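Local coordinates for thymidylate synthase (Enterobacteria phage T4, PDB 1TIS) that catalyses the reductive methylation of dUMP to dTMP, using 5,10-methylenetetrahydrofolate as both one-carbon donor and reductant, and works as a homodimer, at the interface of chains A and B. Numbering follows the deposited sequence. Chains: chain A/B, Thymidylate synthase.

Contact 1: the interface of chains A and B. Residues chain A 31-33, 212-213; chain B 31-33, 212.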
ATOM      1  N   GLY A  31       0.869  11.311  -1.820  1.00  8.97           N
ATOM      2  CA  GLY A  31      -0.169  10.631  -2.541  1.00  4.62           C
ATOM      3  C   GLY A  31       0.127  10.629  -3.994  1.00  7.48           C
ATOM      4  O   GLY A  31      -0.553  11.322  -4.706  1.00 13.73           O
ATOM      5  N   SER A  32       1.082   9.899  -4.537  1.00 14.59           N
ATOM      6  CA  SER A  32       1.321   9.886  -5.981  1.00 17.25           C
ATOM      7  C   SER A  32       1.067   8.476  -6.529  1.00 19.26           C
ATOM      8  O   SER A  32       0.906   7.543  -5.756  1.00 24.31           O
ATOM      9  CB  SER A  32       2.756  10.332  -6.207  1.00 15.26           C
ATOM     10  OG  SER A  32       3.032  11.330  -5.226  1.00 11.98           O
ATOM     11  N   LYS A  33       0.997   8.224  -7.826  1.00 23.70           N
ATOM     12  CA  LYS A  33       0.858   6.907  -8.436  1.00 16.31           C
ATOM     13  C   LYS A  33       1.267   7.120  -9.897  1.00 15.22           C
ATOM     14  O   LYS A  33       1.083   8.214 -10.441  1.00 12.17           O
ATOM     15  CB  LYS A  33      -0.582   6.443  -8.308  1.00 15.31           C
ATOM     16  CG  LYS A  33      -1.001   5.294  -9.211  1.00 19.74           C
ATOM     17  CD  LYS A  33      -2.242   4.580  -8.661  1.00 24.32           C
ATOM     18  CE  LYS A  33      -1.769   3.805  -7.434  1.00 26.77           C
ATOM     19  NZ  LYS A  33      -2.834   3.178  -6.687  1.00 29.26           N
ATOM     20  N   SER A 212       2.699   3.334  -5.948  1.00  2.78           N
ATOM     21  CA  SER A 212       1.871   4.173  -5.112  1.00  2.69           C
ATOM     22  C   SER A 212       2.781   4.926  -4.168  1.00  2.85           C
ATOM     23  O   SER A 212       3.701   4.357  -3.564  1.00  7.60           O
ATOM     24  CB  SER A 212       0.903   3.302  -4.380  1.00  2.82           C
ATOM     25  OG  SER A 212       0.136   2.500  -5.275  1.00  2.69           O
ATOM     26  N   GLY A 213       2.557   6.212  -3.997  1.00  2.02           N
ATOM     27  CA  GLY A 213       3.466   7.002  -3.200  1.00  3.06           C
ATOM     28  C   GLY A 213       2.811   7.552  -1.955  1.00  2.01           C
ATOM     29  O   GLY A 213       1.603   7.827  -1.891  1.00  2.00           O
TER
ATOM     30  N   GLY B  31      -5.116  -0.826 -10.254  1.00  8.97           N
ATOM     31  CA  GLY B  31      -4.263   0.312 -10.061  1.00  4.62           C
ATOM     32  C   GLY B  31      -5.064   1.559 -10.043  1.00  7.48           C
ATOM     33  O   GLY B  31      -4.966   2.303 -10.985  1.00 13.73           O
ATOM     34  N   SER B  32      -5.859   1.895  -9.046  1.00 14.59           N
ATOM     35  CA  SER B  32      -6.603   3.156  -9.038  1.00 17.25           C
ATOM     36  C   SER B  32      -6.130   4.023  -7.865  1.00 19.26           C
ATOM     37  O   SER B  32      -5.397   3.544  -7.012  1.00 24.31           O
ATOM     38  CB  SER B  32      -8.079   2.810  -8.928  1.00 15.26           C
ATOM     39  OG  SER B  32      -8.276   1.616  -9.683  1.00 11.98           O
ATOM     40  N   LYS B  33      -6.473   5.295  -7.742  1.00 23.70           N
ATOM     41  CA  LYS B  33      -6.152   6.163  -6.616  1.00 16.31           C
ATOM     42  C   LYS B  33      -7.124   7.340  -6.755  1.00 15.22           C
ATOM     43  O   LYS B  33      -7.524   7.688  -7.871  1.00 12.17           O
ATOM     44  CB  LYS B  33      -4.703   6.605  -6.718  1.00 15.31           C
ATOM     45  CG  LYS B  33      -4.303   7.802  -5.871  1.00 19.74           C
ATOM     46  CD  LYS B  33      -2.788   7.838  -5.640  1.00 24.32           C
ATOM     47  CE  LYS B  33      -2.487   6.701  -4.666  1.00 26.77           C
ATOM     48  NZ  LYS B  33      -1.078   6.481  -4.436  1.00 29.26           N
ATOM     49  N   SER B 212      -5.656   3.966  -2.460  1.00  2.78           N
ATOM     50  CA  SER B 212      -4.897   3.298  -3.491  1.00  2.69           C
ATOM     51  C   SER B 212      -5.579   1.981  -3.785  1.00  2.85           C
ATOM     52  O   SER B 212      -5.965   1.234  -2.875  1.00  7.60           O
ATOM     53  CB  SER B 212      -3.499   3.108  -3.001  1.00  2.82           C
ATOM     54  OG  SER B 212      -2.908   4.342  -2.605  1.00  2.69           O
TER
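A:Lys33 and B:Lys33 meet about the dimer two-fold, and each sends its amine to the other subunit. The two-fold repeats each hydrogen bond with the chains exchanged.

The polar part is a pair of hydrogen bonds. NZ of B:Lys33 donates to the backbone carbonyl O of A:Ser32 at 2.6 Å, and NZ of A:Lys33 does the same to B:Ser32. The amine does not lie on a carbonyl lone pair. It sits above the carbonyl plane, 43° out of it, with a C=O...N angle of 137°. The acceptor is backbone, so the side chain of A:Ser32 does not take part in this bond.

The apolar part comes from the lysine chains. They reach toward each other from opposite sides and pass alongside, so that CB of A:Lys33 packs on CD of B:Lys33 at 3.7 Å. With CG anti to the backbone N, the chain heads toward the partner. A bend at chi3 (-72°) then turns the amine to the carbonyl.

The two amines are 4.4 Å apart, NZ of A:Lys33 to NZ of B:Lys33. If both are charged, they would repel. The two carbonyls may offset this. CB of A:Ser212 lies 3.7 Å from NZ of B:Lys33 and flanks the amine. The hydroxyl OG of A:Ser212 is 3.4 Å from NZ of A:Lys33 in its own chain, and may add to the polar surroundings.

A:Ser32 lies in the short link between strands 26-30 and 33-37. A:Lys33 opens strand 33-37, and A:Ser212 is near the end of strand 205-213. The site belongs to the beta-sheet face through which thymidylate synthase subunits pair.

Contact 2: the interface of chains A and B. Residues chain A 116, 141, 143-145; chain B 116, 141, 143-145.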
ATOM      1  N   PHE A 116       8.843 -13.937   6.824  1.00  2.00           N
ATOM      2  CA  PHE A 116       8.033 -13.162   7.736  1.00  2.00           C
ATOM      3  C   PHE A 116       7.186 -14.064   8.636  1.00  8.14           C
ATOM      4  O   PHE A 116       6.067 -14.532   8.366  1.00  6.53           O
ATOM      5  CB  PHE A 116       7.189 -12.235   6.944  1.00  2.48           C
ATOM      6  CG  PHE A 116       6.414 -11.153   7.695  1.00  4.53           C
ATOM      7  CD1 PHE A 116       5.614 -11.415   8.788  1.00  3.97           C
ATOM      8  CD2 PHE A 116       6.404  -9.890   7.156  1.00  7.83           C
ATOM      9  CE1 PHE A 116       4.803 -10.448   9.320  1.00  3.44           C
ATOM     10  CE2 PHE A 116       5.585  -8.922   7.697  1.00  9.86           C
ATOM     11  CZ  PHE A 116       4.781  -9.197   8.773  1.00  5.47           C
ATOM     12  N   SER A 141       4.249  -8.200   1.960  1.00  2.79           N
ATOM     13  CA  SER A 141       4.435  -7.109   2.879  1.00  2.01           C
ATOM     14  C   SER A 141       5.833  -7.253   3.405  1.00  7.35           C
ATOM     15  O   SER A 141       6.270  -8.389   3.636  1.00 12.53           O
ATOM     16  CB  SER A 141       3.436  -7.246   4.001  1.00  4.30           C
ATOM     17  OG  SER A 141       3.615  -6.304   5.054  1.00  7.78           O
ATOM     18  N   TRP A 143       6.819  -4.644   5.810  1.00  6.90           N
ATOM     19  CA  TRP A 143       6.725  -3.964   7.081  1.00  3.93           C
ATOM     20  C   TRP A 143       6.218  -5.010   8.049  1.00  3.76           C
ATOM     21  O   TRP A 143       5.153  -5.608   7.891  1.00  6.41           O
ATOM     22  CB  TRP A 143       5.770  -2.828   6.931  1.00  2.51           C
ATOM     23  CG  TRP A 143       5.559  -1.919   8.120  1.00  5.09           C
ATOM     24  CD1 TRP A 143       4.475  -2.088   8.953  1.00  5.80           C
ATOM     25  CD2 TRP A 143       6.277  -0.781   8.391  1.00  6.07           C
ATOM     26  NE1 TRP A 143       4.496  -1.036   9.727  1.00  7.37           N
ATOM     27  CE2 TRP A 143       5.544  -0.241   9.425  1.00  5.50           C
ATOM     28  CE3 TRP A 143       7.383  -0.110   7.922  1.00  7.10           C
ATOM     29  CZ2 TRP A 143       5.905   0.963   9.992  1.00  3.01           C
ATOM     30  CZ3 TRP A 143       7.733   1.097   8.492  1.00  4.01           C
ATOM     31  CH2 TRP A 143       7.003   1.634   9.520  1.00  2.01           C
ATOM     32  N   ASN A 144       7.054  -5.230   9.035  1.00  3.54           N
ATOM     33  CA  ASN A 144       6.763  -6.170  10.087  1.00  7.01           C
ATOM     34  C   ASN A 144       6.698  -5.345  11.362  1.00  2.00           C
ATOM     35  O   ASN A 144       7.753  -5.085  11.933  1.00  2.02           O
ATOM     36  CB  ASN A 144       7.890  -7.230  10.135  1.00  6.67           C
ATOM     37  CG  ASN A 144       7.602  -8.364  11.097  1.00  7.99           C
ATOM     38  OD1 ASN A 144       7.085  -8.130  12.182  1.00 14.91           O
ATOM     39  ND2 ASN A 144       7.883  -9.622  10.796  1.00  6.86           N
ATOM     40  N   PRO A 145       5.534  -4.899  11.859  1.00  2.01           N
ATOM     41  CA  PRO A 145       5.416  -3.968  12.986  1.00  2.00           C
ATOM     42  C   PRO A 145       6.237  -4.413  14.191  1.00  4.80           C
ATOM     43  O   PRO A 145       7.038  -3.695  14.800  1.00  6.15           O
ATOM     44  CB  PRO A 145       3.921  -3.904  13.282  1.00  2.00           C
ATOM     45  CG  PRO A 145       3.268  -4.266  11.971  1.00  2.00           C
ATOM     46  CD  PRO A 145       4.215  -5.327  11.399  1.00  2.01           C
TER
ATOM     47  N   PHE B 116      -0.588  -6.444  16.647  1.00  2.00           N
ATOM     48  CA  PHE B 116       0.205  -7.177  15.686  1.00  2.00           C
ATOM     49  C   PHE B 116       1.571  -7.556  16.263  1.00  8.14           C
ATOM     50  O   PHE B 116       2.594  -6.850  16.258  1.00  6.53           O
ATOM     51  CB  PHE B 116       0.340  -6.352  14.461  1.00  2.48           C
ATOM     52  CG  PHE B 116       0.942  -7.008  13.220  1.00  4.53           C
ATOM     53  CD1 PHE B 116       2.131  -7.707  13.233  1.00  3.97           C
ATOM     54  CD2 PHE B 116       0.338  -6.755  12.012  1.00  7.83           C
ATOM     55  CE1 PHE B 116       2.720  -8.125  12.069  1.00  3.44           C
ATOM     56  CE2 PHE B 116       0.937  -7.179  10.845  1.00  9.86           C
ATOM     57  CZ  PHE B 116       2.127  -7.859  10.869  1.00  5.47           C
ATOM     58  N   SER B 141      -0.287  -1.580   9.303  1.00  2.79           N
ATOM     59  CA  SER B 141      -0.460  -2.705   8.424  1.00  2.01           C
ATOM     60  C   SER B 141      -1.429  -3.619   9.115  1.00  7.35           C
ATOM     61  O   SER B 141      -1.352  -3.751  10.344  1.00 12.53           O
ATOM     62  CB  SER B 141       0.872  -3.392   8.249  1.00  4.30           C
ATOM     63  OG  SER B 141       0.805  -4.609   7.514  1.00  7.78           O
ATOM     64  N   TRP B 143      -2.234  -6.678   7.228  1.00  6.90           N
ATOM     65  CA  TRP B 143      -1.897  -7.957   6.647  1.00  3.93           C
ATOM     66  C   TRP B 143      -0.754  -8.480   7.487  1.00  3.76           C
ATOM     67  O   TRP B 143       0.307  -7.870   7.631  1.00  6.41           O
ATOM     68  CB  TRP B 143      -1.493  -7.731   5.229  1.00  2.51           C
ATOM     69  CG  TRP B 143      -1.160  -8.941   4.386  1.00  5.09           C
ATOM     70  CD1 TRP B 143       0.148  -9.325   4.191  1.00  5.80           C
ATOM     71  CD2 TRP B 143      -2.052  -9.649   3.620  1.00  6.07           C
ATOM     72  NE1 TRP B 143       0.078 -10.255   3.276  1.00  7.37           N
ATOM     73  CE2 TRP B 143      -1.205 -10.473   2.914  1.00  5.50           C
ATOM     74  CE3 TRP B 143      -3.407  -9.707   3.383  1.00  7.10           C
ATOM     75  CZ2 TRP B 143      -1.697 -11.353   1.972  1.00  3.01           C
ATOM     76  CZ3 TRP B 143      -3.890 -10.585   2.435  1.00  4.01           C
ATOM     77  CH2 TRP B 143      -3.045 -11.405   1.732  1.00  2.01           C
ATOM     78  N   ASN B 144      -1.039  -9.621   8.069  1.00  3.54           N
ATOM     79  CA  ASN B 144      -0.086 -10.315   8.897  1.00  7.01           C
ATOM     80  C   ASN B 144       0.180 -11.635   8.192  1.00  2.00           C
ATOM     81  O   ASN B 144      -0.607 -12.558   8.384  1.00  2.02           O
ATOM     82  CB  ASN B 144      -0.702 -10.517  10.303  1.00  6.67           C
ATOM     83  CG  ASN B 144       0.278 -11.090  11.306  1.00  7.99           C
ATOM     84  OD1 ASN B 144       1.057 -11.971  10.967  1.00 14.91           O
ATOM     85  ND2 ASN B 144       0.330 -10.655  12.555  1.00  6.86           N
ATOM     86  N   PRO B 145       1.231 -11.804   7.376  1.00  2.01           N
ATOM     87  CA  PRO B 145       1.454 -12.991   6.544  1.00  2.00           C
ATOM     88  C   PRO B 145       1.336 -14.285   7.342  1.00  4.80           C
ATOM     89  O   PRO B 145       0.636 -15.250   7.018  1.00  6.15           O
ATOM     90  CB  PRO B 145       2.842 -12.791   5.944  1.00  2.00           C
ATOM     91  CG  PRO B 145       3.035 -11.296   5.949  1.00  2.00           C
ATOM     92  CD  PRO B 145       2.343 -10.865   7.249  1.00  2.01           C
TER
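A:Phe116, in a loop with a psi of 94°, meets B:Pro145, which has helical torsions and starts 3-10 helix 145-150.

The ring of A:Phe116 is the main surface. CD of B:Pro145 lies over one face as a CH-pi contact, 3.5 Å from the ring centroid and offset toward the rim. CG of B:Pro145 also touches this ring, 3.8 Å from its CG. The two side chains cross at about a right angle. The opposite face carries the amide ND2 of A:Asn144, 3.4 Å above the ring plane and over its centre. The ring is therefore clasped between its own subunit and the partner.

The two phenylalanines come from opposite directions and meet at their edges. CZ of A:Phe116 is 3.6 Å from CZ of B:Phe116, in the plane of the ring. A chi1 of -170° swings each ring away from its backbone N toward the two-fold.

Beside the rings, CB of A:Ser141 packs against the indole CD1 of B:Trp143 at 3.9 Å. OG of A:Ser141 makes a weak hydrogen bond to O of A:Trp143, as B:Ser141 does to B:Trp143, which may steady this loop.

A:Phe116 lies between helices 109-114 and 121-131. Residues 141-144 are loop, leading into 3-10 helix 145-150, and follow the dUMP-binding A:Arg136 and A:Arg137 in sequence.

The centres of contact 1 and contact 2 are about 20 Å apart on the same dimer interface. They share no residue and no helix or strand. Contact 1 uses strands 33-37 and 205-213 and the link before the first of them, whereas contact 2 uses loops and the start of 3-10 helix 145-150. One is built on reciprocal lysine-to-carbonyl hydrogen bonds, the other mainly on rings and carbon. Each centre lies about 13 Å from the nucleophile A:Cys156. The dUMP site draws residues from both subunits, so the two contacts may together keep the subunits in the register that completes each active site.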